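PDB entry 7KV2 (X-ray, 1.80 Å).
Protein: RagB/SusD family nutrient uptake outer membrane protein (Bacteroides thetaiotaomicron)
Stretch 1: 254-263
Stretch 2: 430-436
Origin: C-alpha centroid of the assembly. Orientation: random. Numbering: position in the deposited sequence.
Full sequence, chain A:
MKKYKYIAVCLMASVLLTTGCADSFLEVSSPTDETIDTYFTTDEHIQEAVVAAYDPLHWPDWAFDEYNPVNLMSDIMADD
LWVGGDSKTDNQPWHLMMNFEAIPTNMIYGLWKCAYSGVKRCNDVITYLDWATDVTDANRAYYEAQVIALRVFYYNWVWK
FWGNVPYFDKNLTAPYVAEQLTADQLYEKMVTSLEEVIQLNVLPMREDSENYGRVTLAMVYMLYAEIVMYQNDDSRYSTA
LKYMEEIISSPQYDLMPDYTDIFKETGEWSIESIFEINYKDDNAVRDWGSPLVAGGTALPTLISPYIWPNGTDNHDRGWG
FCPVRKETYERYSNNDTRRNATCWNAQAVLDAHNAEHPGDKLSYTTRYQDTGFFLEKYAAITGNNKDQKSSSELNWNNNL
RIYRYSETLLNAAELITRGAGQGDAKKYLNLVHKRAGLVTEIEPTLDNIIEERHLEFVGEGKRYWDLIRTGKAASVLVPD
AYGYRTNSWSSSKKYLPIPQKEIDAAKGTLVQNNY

Stretch 1 254-263: DLMPDYTDIF
Stretch 2, residues 430-436: NLVHKRA

Residues 254-263 pack against the last helical turns of residues 430-436, burying 367 Å² in total, and Arg435 supplies the largest share. The helix runs through Arg435, whose N bonds to Leu431 O (3.0 Å), and Ala436 follows it.

Stretch 1 begins extended. Asp254 (phi/psi -166/175, chi1 t) makes no contact across the interface, but its OD1 accepts a hydrogen bond from Leu255 N (2.8 Å). Leu255 (-86/138; chi1 m, chi2 t) points toward the helix. Leu255 CD1 lies 3.5 Å from Leu431 O, 4.1 Å from Leu431 CB and 4.4 Å from Val432 CG2, so a branched apolar side chain suits this position, while its CD2 covers one face of the Arg435 guanidinium.

Met256 (-66/135; m, t, p) contributes chiefly through its backbone: Arg435 NH1 donates to Met256 O (2.9 Å, N-H...O angle 156°), and the carbonyl approaches at the edge of the guanidinium, near its plane. The arginine reaches it with chi1 t, chi2 -91°, chi3 m and chi4 -81°.

At Pro257 (-64/-29) the chain turns; its CA is 6.2 Å from Arg435 CA, its CA-to-CB bond points away from the helix, and its O lies 3.8 Å from Arg435 CG. Asp258 (-116/111, chi1 t) also points away, its OD1 accepting from Thr260 N (3.0 Å) and Thr260 OG1 (2.7 Å).

Tyr259 (-59/-30) opens a segment of helical phi/psi that continues through Ile262, and its CA lies 6.4 Å from Ala436 CA. One water accepts from Tyr259 N (2.9 Å) and donates to Arg435 O (2.8 Å), bridging the backbones. With chi1 t and chi2 -81°, the buried tyrosine places CD2 3.7 Å from Arg435 NE, which sits at the ring edge.

Ile262 (-64/-50; m, t) brings CD1 within 3.8 Å of Arg435 NH1, joining Tyr259 on the guanidinium face opposite Leu255. Phe263 (-97/-1) lies beyond reach.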

# COMPACT_ATOMS: atom_id res chain seq x y z
N ASP A 254 -0.46 14.53 13.01
CA ASP A 254 -0.85 14.07 14.36
C ASP A 254 -1.77 12.88 14.15
O ASP A 254 -2.11 12.62 12.96
CB ASP A 254 -1.57 15.18 15.14
CG ASP A 254 -1.45 15.04 16.66
OD1 ASP A 254 -1.11 13.93 17.14
OD2 ASP A 254 -1.70 16.05 17.35
N LEU A 255 -2.18 12.23 15.24
CA LEU A 255 -3.13 11.08 15.18
C LEU A 255 -4.56 11.62 15.20
O LEU A 255 -4.86 12.54 15.99
CB LEU A 255 -2.92 10.12 16.36
CG LEU A 255 -1.60 9.37 16.41
CD1 LEU A 255 -1.50 8.51 17.67
CD2 LEU A 255 -1.37 8.52 15.16
N MET A 256 -5.43 11.03 14.37
CA MET A 256 -6.88 11.26 14.50
C MET A 256 -7.27 10.66 15.84
O MET A 256 -6.85 9.56 16.23
CB MET A 256 -7.67 10.59 13.37
CG MET A 256 -7.24 11.02 11.99
SD MET A 256 -8.53 10.67 10.73
CE MET A 256 -9.69 11.97 11.18
N PRO A 257 -8.08 11.36 16.65
CA PRO A 257 -8.39 10.81 17.96
C PRO A 257 -9.18 9.50 17.90
O PRO A 257 -9.07 8.75 18.83
CB PRO A 257 -9.25 11.91 18.62
CG PRO A 257 -8.93 13.18 17.87
CD PRO A 257 -8.51 12.75 16.48
N ASP A 258 -9.99 9.30 16.85
CA ASP A 258 -10.86 8.10 16.72
C ASP A 258 -10.41 7.28 15.50
O ASP A 258 -10.54 7.79 14.38
CB ASP A 258 -12.33 8.46 16.57
CG ASP A 258 -13.24 7.26 16.70
OD1 ASP A 258 -12.77 6.11 16.44
OD2 ASP A 258 -14.43 7.44 17.11
N TYR A 259 -9.86 6.10 15.72
CA TYR A 259 -9.28 5.30 14.60
C TYR A 259 -10.39 5.02 13.56
O TYR A 259 -10.10 4.90 12.36
CB TYR A 259 -8.67 4.01 15.15
CG TYR A 259 -7.96 3.15 14.13
CD1 TYR A 259 -8.69 2.30 13.32
CD2 TYR A 259 -6.57 3.13 14.03
CE1 TYR A 259 -8.06 1.45 12.40
CE2 TYR A 259 -5.93 2.28 13.14
CZ TYR A 259 -6.67 1.43 12.32
OH TYR A 259 -6.03 0.58 11.45
N THR A 260 -11.65 4.92 13.98
CA THR A 260 -12.79 4.66 13.07
C THR A 260 -13.04 5.83 12.12
O THR A 260 -13.77 5.64 11.20
CB THR A 260 -14.08 4.29 13.82
OG1 THR A 260 -14.51 5.47 14.49
CG2 THR A 260 -13.88 3.19 14.84
N ASP A 261 -12.41 7.00 12.26
CA ASP A 261 -12.62 8.14 11.33
C ASP A 261 -11.60 8.12 10.16
O ASP A 261 -11.81 8.84 9.16
CB ASP A 261 -12.52 9.46 12.06
CG ASP A 261 -13.67 9.75 13.01
OD1 ASP A 261 -14.79 9.23 12.74
OD2 ASP A 261 -13.41 10.48 14.00
N ILE A 262 -10.57 7.30 10.26
CA ILE A 262 -9.42 7.35 9.32
C ILE A 262 -9.86 7.00 7.89
O ILE A 262 -9.45 7.72 6.96
CB ILE A 262 -8.30 6.42 9.80
CG1 ILE A 262 -7.69 6.92 11.12
CG2 ILE A 262 -7.24 6.32 8.70
CD1 ILE A 262 -6.78 5.90 11.81
N PHE A 263 -10.58 5.88 7.72
CA PHE A 263 -10.83 5.21 6.41
C PHE A 263 -12.18 5.64 5.83
O PHE A 263 -12.53 5.23 4.74
CB PHE A 263 -10.68 3.68 6.54
CG PHE A 263 -9.24 3.33 6.78
CD1 PHE A 263 -8.36 3.31 5.72
CD2 PHE A 263 -8.76 3.08 8.04
CE1 PHE A 263 -7.01 3.07 5.92
CE2 PHE A 263 -7.42 2.82 8.23
CZ PHE A 263 -6.54 2.79 7.18
N ASN A 430 3.06 4.33 22.78
CA ASN A 430 1.81 4.35 23.56
C ASN A 430 0.87 5.40 23.00
O ASN A 430 -0.32 5.26 23.25
CB ASN A 430 2.08 4.40 25.06
CG ASN A 430 2.56 3.04 25.52
OD1 ASN A 430 1.77 2.10 25.64
ND2 ASN A 430 3.86 2.91 25.69
N LEU A 431 1.34 6.39 22.22
CA LEU A 431 0.39 7.35 21.58
C LEU A 431 -0.51 6.56 20.62
O LEU A 431 -1.75 6.72 20.65
CB LEU A 431 1.15 8.44 20.85
CG LEU A 431 1.70 9.58 21.72
CD1 LEU A 431 2.54 10.51 20.87
CD2 LEU A 431 0.57 10.34 22.38
N VAL A 432 0.10 5.65 19.89
CA VAL A 432 -0.61 4.73 18.96
C VAL A 432 -1.47 3.71 19.73
O VAL A 432 -2.68 3.52 19.38
CB VAL A 432 0.37 4.03 18.00
CG1 VAL A 432 -0.36 3.02 17.14
CG2 VAL A 432 1.11 5.04 17.14
N HIS A 433 -0.90 3.02 20.73
CA HIS A 433 -1.59 1.99 21.54
C HIS A 433 -2.83 2.60 22.19
O HIS A 433 -3.95 1.99 22.14
CB HIS A 433 -0.55 1.43 22.55
CG HIS A 433 -0.93 0.17 23.24
ND1 HIS A 433 -0.74 -1.06 22.65
CD2 HIS A 433 -1.43 -0.05 24.48
CE1 HIS A 433 -1.12 -2.01 23.50
NE2 HIS A 433 -1.57 -1.42 24.63
N LYS A 434 -2.67 3.79 22.76
CA LYS A 434 -3.76 4.42 23.54
C LYS A 434 -4.77 5.09 22.61
O LYS A 434 -5.93 5.14 22.99
CB LYS A 434 -3.21 5.37 24.61
CG LYS A 434 -2.52 4.62 25.74
CD LYS A 434 -2.51 5.39 27.04
CE LYS A 434 -1.79 6.70 26.88
NZ LYS A 434 -1.28 7.19 28.18
N ARG A 435 -4.37 5.50 21.41
CA ARG A 435 -5.34 6.08 20.46
C ARG A 435 -6.40 5.00 20.16
O ARG A 435 -7.56 5.36 20.05
CB ARG A 435 -4.67 6.58 19.18
CG ARG A 435 -5.64 7.25 18.21
CD ARG A 435 -6.21 6.23 17.22
NE ARG A 435 -5.21 5.78 16.25
CZ ARG A 435 -4.81 6.41 15.14
NH1 ARG A 435 -5.27 7.60 14.83
NH2 ARG A 435 -3.90 5.85 14.35
N ALA A 436 -6.00 3.73 20.12
CA ALA A 436 -6.90 2.59 19.83
C ALA A 436 -7.83 2.22 21.00
O ALA A 436 -8.63 1.28 20.83
CB ALA A 436 -6.06 1.42 19.41
O HOH W 1 -9.84 5.06 18.46